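Local structure of regulation of enolase protein 1 (Saccharomyces cerevisiae, 3O12) at residues S81-Y93 with N144-K156. The protein functions in the galactose metabolic pathway via the GAL83 protein and may control the level of the enolase ENO1. Sequence-based numbering, arbitrary orientation.
Sequences SAFTAQVRVQGSY and NARDFWLRVTVEK. With SO4 (sulfate ion), chain B.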
loop_
_atom_site.group_PDB
_atom_site.type_symbol
_atom_site.label_atom_id
_atom_site.label_comp_id
_atom_site.label_asym_id
_atom_site.label_seq_id
_atom_site.Cartn_x
_atom_site.Cartn_y
_atom_site.Cartn_z
ATOM N N SER A 81 -16.194 5.134 -8.319
ATOM C CA SER A 81 -16.444 5.844 -7.062
ATOM C C SER A 81 -16.488 4.952 -5.833
ATOM O O SER A 81 -16.587 5.449 -4.701
ATOM C CB SER A 81 -17.735 6.657 -7.157
ATOM O OG SER A 81 -18.842 5.814 -7.391
ATOM N N ALA A 82 -16.429 3.647 -6.053
ATOM C CA ALA A 82 -16.380 2.662 -4.978
ATOM C C ALA A 82 -15.696 1.420 -5.515
ATOM O O ALA A 82 -15.828 1.092 -6.702
ATOM C CB ALA A 82 -17.775 2.323 -4.517
ATOM N N PHE A 83 -14.962 0.716 -4.661
ATOM C CA PHE A 83 -14.236 -0.460 -5.117
ATOM C C PHE A 83 -13.805 -1.356 -3.969
ATOM O O PHE A 83 -13.754 -0.916 -2.825
ATOM C CB PHE A 83 -12.980 -0.036 -5.902
ATOM C CG PHE A 83 -11.909 0.578 -5.040
ATOM C CD1 PHE A 83 -10.953 -0.210 -4.422
ATOM C CD2 PHE A 83 -11.883 1.949 -4.823
ATOM C CE1 PHE A 83 -9.986 0.357 -3.608
ATOM C CE2 PHE A 83 -10.917 2.529 -4.022
ATOM C CZ PHE A 83 -9.971 1.742 -3.403
ATOM N N THR A 84 -13.490 -2.607 -4.301
ATOM C CA THR A 84 -12.716 -3.496 -3.447
ATOM C C THR A 84 -11.512 -3.983 -4.253
ATOM O O THR A 84 -11.653 -4.416 -5.409
ATOM C CB THR A 84 -13.542 -4.698 -2.967
ATOM O OG1 THR A 84 -14.592 -4.237 -2.108
ATOM C CG2 THR A 84 -12.668 -5.672 -2.199
ATOM N N ALA A 85 -10.330 -3.883 -3.662
ATOM C CA ALA A 85 -9.086 -4.291 -4.295
ATOM C C ALA A 85 -8.370 -5.278 -3.401
ATOM O O ALA A 85 -8.448 -5.192 -2.165
ATOM C CB ALA A 85 -8.195 -3.068 -4.559
ATOM N N GLN A 86 -7.653 -6.214 -4.006
ATOM C CA GLN A 86 -6.919 -7.209 -3.238
ATOM C C GLN A 86 -5.596 -7.506 -3.943
ATOM O O GLN A 86 -5.524 -7.461 -5.179
ATOM C CB GLN A 86 -7.790 -8.457 -3.126
ATOM C CG GLN A 86 -7.240 -9.620 -2.355
ATOM C CD GLN A 86 -8.295 -10.700 -2.208
ATOM O OE1 GLN A 86 -9.400 -10.442 -1.724
ATOM N NE2 GLN A 86 -7.968 -11.913 -2.640
ATOM N N VAL A 87 -4.550 -7.811 -3.179
ATOM C CA VAL A 87 -3.235 -8.100 -3.751
ATOM C C VAL A 87 -2.409 -8.951 -2.799
ATOM O O VAL A 87 -2.585 -8.883 -1.574
ATOM C CB VAL A 87 -2.480 -6.782 -4.114
ATOM C CG1 VAL A 87 -2.017 -6.034 -2.851
ATOM C CG2 VAL A 87 -1.324 -7.031 -5.082
ATOM N N ARG A 88 -1.527 -9.763 -3.365
ATOM C CA ARG A 88 -0.558 -10.536 -2.600
ATOM C C ARG A 88 0.781 -9.809 -2.643
ATOM O O ARG A 88 1.196 -9.306 -3.696
ATOM C CB ARG A 88 -0.420 -11.934 -3.198
ATOM C CG ARG A 88 0.428 -12.894 -2.370
ATOM C CD ARG A 88 0.505 -14.245 -3.053
ATOM N NE ARG A 88 1.215 -15.221 -2.232
ATOM C CZ ARG A 88 1.388 -16.488 -2.592
ATOM N NH1 ARG A 88 0.903 -16.922 -3.748
ATOM N NH2 ARG A 88 2.040 -17.322 -1.794
ATOM N N VAL A 89 1.457 -9.765 -1.502
ATOM C CA VAL A 89 2.688 -8.989 -1.341
ATOM C C VAL A 89 3.773 -9.907 -0.809
ATOM O O VAL A 89 3.632 -10.485 0.268
ATOM C CB VAL A 89 2.502 -7.830 -0.333
ATOM C CG1 VAL A 89 3.751 -6.957 -0.278
ATOM C CG2 VAL A 89 1.295 -6.992 -0.700
ATOM N N GLN A 90 4.846 -10.056 -1.578
ATOM C CA GLN A 90 5.970 -10.894 -1.179
ATOM C C GLN A 90 7.251 -10.072 -1.197
ATOM O O GLN A 90 7.890 -9.918 -2.232
ATOM C CB GLN A 90 6.079 -12.112 -2.099
ATOM C CG GLN A 90 4.883 -13.040 -1.975
ATOM C CD GLN A 90 4.924 -14.193 -2.950
ATOM O OE1 GLN A 90 5.151 -15.347 -2.560
ATOM N NE2 GLN A 90 4.732 -13.895 -4.224
ATOM N N GLY A 91 7.619 -9.546 -0.040
ATOM C CA GLY A 91 8.767 -8.668 0.064
ATOM C C GLY A 91 9.903 -9.292 0.840
ATOM O O GLY A 91 9.700 -10.205 1.644
ATOM N N SER A 92 11.107 -8.791 0.588
ATOM C CA SER A 92 12.302 -9.248 1.282
ATOM C C SER A 92 12.820 -8.168 2.232
ATOM O O SER A 92 13.848 -7.544 1.969
ATOM C CB SER A 92 13.379 -9.599 0.258
ATOM O OG SER A 92 12.900 -10.541 -0.687
ATOM N N TYR A 93 12.114 -7.951 3.338
ATOM C CA TYR A 93 12.435 -6.847 4.242
ATOM C C TYR A 93 13.710 -7.126 5.025
ATOM O O TYR A 93 13.937 -8.255 5.457
ATOM C CB TYR A 93 11.271 -6.575 5.197
ATOM C CG TYR A 93 9.945 -6.578 4.480
ATOM C CD1 TYR A 93 9.440 -5.418 3.905
ATOM C CD2 TYR A 93 9.216 -7.756 4.343
ATOM C CE1 TYR A 93 8.238 -5.430 3.229
ATOM C CE2 TYR A 93 8.013 -7.774 3.674
ATOM C CZ TYR A 93 7.529 -6.611 3.122
ATOM O OH TYR A 93 6.337 -6.637 2.446
ATOM N N ASN A 144 3.231 -14.155 8.544
ATOM C CA ASN A 144 4.490 -14.199 7.813
ATOM C C ASN A 144 4.656 -12.894 7.057
ATOM O O ASN A 144 3.934 -12.630 6.100
ATOM C CB ASN A 144 4.511 -15.380 6.841
ATOM C CG ASN A 144 5.796 -15.453 6.028
ATOM O OD1 ASN A 144 6.745 -14.693 6.259
ATOM N ND2 ASN A 144 5.833 -16.375 5.067
ATOM N N ALA A 145 5.596 -12.068 7.501
ATOM C CA ALA A 145 5.776 -10.755 6.891
ATOM C C ALA A 145 6.142 -10.861 5.409
ATOM O O ALA A 145 5.843 -9.958 4.630
ATOM C CB ALA A 145 6.822 -9.953 7.650
ATOM N N ARG A 146 6.772 -11.966 5.017
ATOM C CA ARG A 146 7.268 -12.108 3.648
ATOM C C ARG A 146 6.222 -12.609 2.650
ATOM O O ARG A 146 6.507 -12.737 1.459
ATOM C CB ARG A 146 8.525 -12.981 3.613
ATOM C CG ARG A 146 9.724 -12.318 4.278
ATOM C CD ARG A 146 10.860 -13.302 4.514
ATOM N NE ARG A 146 11.473 -13.753 3.268
ATOM C CZ ARG A 146 12.485 -13.134 2.667
ATOM N NH1 ARG A 146 12.981 -13.620 1.537
ATOM N NH2 ARG A 146 13.001 -12.031 3.195
ATOM N N ASP A 147 5.011 -12.878 3.131
ATOM C CA ASP A 147 3.948 -13.351 2.246
ATOM C C ASP A 147 2.593 -13.096 2.885
ATOM O O ASP A 147 2.182 -13.810 3.802
ATOM C CB ASP A 147 4.131 -14.840 1.968
ATOM C CG ASP A 147 3.235 -15.357 0.857
ATOM O OD1 ASP A 147 2.470 -14.573 0.261
ATOM O OD2 ASP A 147 3.307 -16.575 0.565
ATOM N N PHE A 148 1.906 -12.054 2.425
ATOM C CA PHE A 148 0.596 -11.740 2.970
ATOM C C PHE A 148 -0.278 -11.131 1.885
ATOM O O PHE A 148 0.217 -10.748 0.818
ATOM C CB PHE A 148 0.701 -10.779 4.171
ATOM C CG PHE A 148 1.236 -9.411 3.821
ATOM C CD1 PHE A 148 0.369 -8.363 3.506
ATOM C CD2 PHE A 148 2.603 -9.165 3.798
ATOM C CE1 PHE A 148 0.857 -7.095 3.181
ATOM C CE2 PHE A 148 3.094 -7.893 3.458
ATOM C CZ PHE A 148 2.216 -6.864 3.152
ATOM N N TRP A 149 -1.577 -11.065 2.159
ATOM C CA TRP A 149 -2.536 -10.418 1.273
ATOM C C TRP A 149 -3.163 -9.225 1.974
ATOM O O TRP A 149 -3.327 -9.208 3.205
ATOM C CB TRP A 149 -3.671 -11.371 0.873
ATOM C CG TRP A 149 -3.293 -12.493 -0.067
ATOM C CD1 TRP A 149 -3.501 -12.533 -1.414
ATOM C CD2 TRP A 149 -2.676 -13.738 0.283
ATOM N NE1 TRP A 149 -3.044 -13.724 -1.927
ATOM C CE2 TRP A 149 -2.529 -14.481 -0.907
ATOM C CE3 TRP A 149 -2.224 -14.290 1.486
ATOM C CZ2 TRP A 149 -1.954 -15.759 -0.927
ATOM C CZ3 TRP A 149 -1.648 -15.562 1.466
ATOM C CH2 TRP A 149 -1.519 -16.277 0.264
ATOM N N LEU A 150 -3.528 -8.226 1.182
ATOM C CA LEU A 150 -4.320 -7.094 1.653
ATOM C C LEU A 150 -5.583 -6.976 0.846
ATOM O O LEU A 150 -5.586 -7.239 -0.357
ATOM C CB LEU A 150 -3.549 -5.781 1.519
ATOM C CG LEU A 150 -2.357 -5.662 2.458
ATOM C CD1 LEU A 150 -1.406 -4.566 1.997
ATOM C CD2 LEU A 150 -2.813 -5.429 3.915
ATOM N N ARG A 151 -6.655 -6.548 1.494
ATOM C CA ARG A 151 -7.909 -6.256 0.829
ATOM C C ARG A 151 -8.377 -4.910 1.332
ATOM O O ARG A 151 -8.457 -4.667 2.540
ATOM C CB ARG A 151 -8.959 -7.333 1.121
ATOM C CG ARG A 151 -10.330 -7.036 0.532
ATOM C CD ARG A 151 -11.336 -8.097 0.936
ATOM N NE ARG A 151 -11.061 -9.366 0.277
ATOM C CZ ARG A 151 -11.689 -10.507 0.548
ATOM N NH1 ARG A 151 -12.627 -10.543 1.484
ATOM N NH2 ARG A 151 -11.381 -11.606 -0.124
ATOM N N VAL A 152 -8.679 -4.013 0.413
ATOM C CA VAL A 152 -9.139 -2.678 0.767
ATOM C C VAL A 152 -10.438 -2.359 0.052
ATOM O O VAL A 152 -10.565 -2.606 -1.160
ATOM C CB VAL A 152 -8.091 -1.624 0.409
ATOM C CG1 VAL A 152 -8.598 -0.230 0.761
ATOM C CG2 VAL A 152 -6.785 -1.920 1.134
ATOM N N THR A 153 -11.404 -1.819 0.786
ATOM C CA THR A 153 -12.687 -1.419 0.235
ATOM C C THR A 153 -12.927 0.047 0.542
ATOM O O THR A 153 -12.763 0.480 1.689
ATOM C CB THR A 153 -13.823 -2.253 0.831
ATOM O OG1 THR A 153 -13.592 -3.637 0.536
ATOM C CG2 THR A 153 -15.164 -1.833 0.256
ATOM N N VAL A 154 -13.290 0.822 -0.470
ATOM C CA VAL A 154 -13.715 2.201 -0.272
ATOM C C VAL A 154 -15.094 2.367 -0.874
ATOM O O VAL A 154 -15.309 2.060 -2.051
ATOM C CB VAL A 154 -12.761 3.212 -0.941
ATOM C CG1 VAL A 154 -13.345 4.619 -0.836
ATOM C CG2 VAL A 154 -11.385 3.157 -0.296
ATOM N N GLU A 155 -16.035 2.850 -0.073
ATOM C CA GLU A 155 -17.403 3.027 -0.519
ATOM C C GLU A 155 -18.087 3.986 0.433
ATOM O O GLU A 155 -17.911 3.895 1.657
ATOM C CB GLU A 155 -18.138 1.685 -0.522
ATOM C CG GLU A 155 -19.561 1.740 -1.051
ATOM C CD GLU A 155 -20.223 0.364 -1.076
ATOM O OE1 GLU A 155 -19.800 -0.516 -0.296
ATOM O OE2 GLU A 155 -21.167 0.175 -1.870
ATOM N N LYS A 156 -18.856 4.910 -0.131
ATOM C CA LYS A 156 -19.640 5.857 0.654
ATOM C C LYS A 156 -18.820 6.542 1.746
ATOM O O LYS A 156 -19.285 6.710 2.882
ATOM C CB LYS A 156 -20.878 5.175 1.240
ATOM C CG LYS A 156 -21.864 4.681 0.184
ATOM C CD LYS A 156 -23.009 3.898 0.817
ATOM C CE LYS A 156 -22.491 2.660 1.544
ATOM N NZ LYS A 156 -23.588 1.852 2.151
HETATM S S SO4 B . 2.345 -20.360 -3.831
HETATM O O1 SO4 B . 1.744 -20.315 -2.501
HETATM O O2 SO4 B . 2.538 -21.756 -4.217
HETATM O O3 SO4 B . 1.462 -19.707 -4.795
HETATM O O4 SO4 B . 3.637 -19.677 -3.818
HETATM O O HOH W 1 -18.964 5.386 -2.977
HETATM O O HOH W 2 5.677 -9.540 1.987
HETATM O O HOH W 3 7.510 -15.272 -0.126
HETATM O O HOH W 4 9.067 -13.092 -0.088
#
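Arg-88 lies alongside Trp-149 where strands 83-91 and 148-155 pair as antiparallel neighbours in the seven-stranded sheet of a beta-sandwich. Strand 199-208 flanks the pair on one side and strand 158-164 on the other. Arg-88 is fully extended, with CG anti to the backbone N (chi1 -172°). Its methylenes therefore run across one face of the indole, and CG sits 3.8 Å from the centroid of the five-membered ring in a CH-pi contact. The guanidinium continues past the CZ2 edge, with Arg-88 NE 3.5 Å from Trp-149 CZ2 and the two planes 20° apart. Asp-147 meets it side-on in a salt bridge. Arg-88 NE bonds Asp-147 OD1 at 2.9 Å, and Arg-88 NH2 bonds Asp-147 OD2 at 2.8 Å; both oxygens use syn lone pairs. A sulfate, probably from the crystallisation liquor, accepts hydrogen bonds from Arg-88 NH1 and NH2. Glu-204 forms a salt bridge with Arg-88 NH1 and accepts a hydrogen bond from Trp-149 NE1.

Further along this face, Arg-151 NE and NH2 both grip Gln-86 OE1, and the Arg-151 guanidinium also makes a cation-pi contact with Trp-170. The other face is apolar and packs against strand 102-105 of the second sheet. There Val-89 CB covers one face of the Phe-148 ring, 3.9 Å from its centroid. Phe-83 CE2 reaches Val-154 CB at 3.7 Å. On the polar face, the hydroxyls Thr-84 OG1 and Thr-153 OG1 are hydrogen-bonded at 2.9 Å.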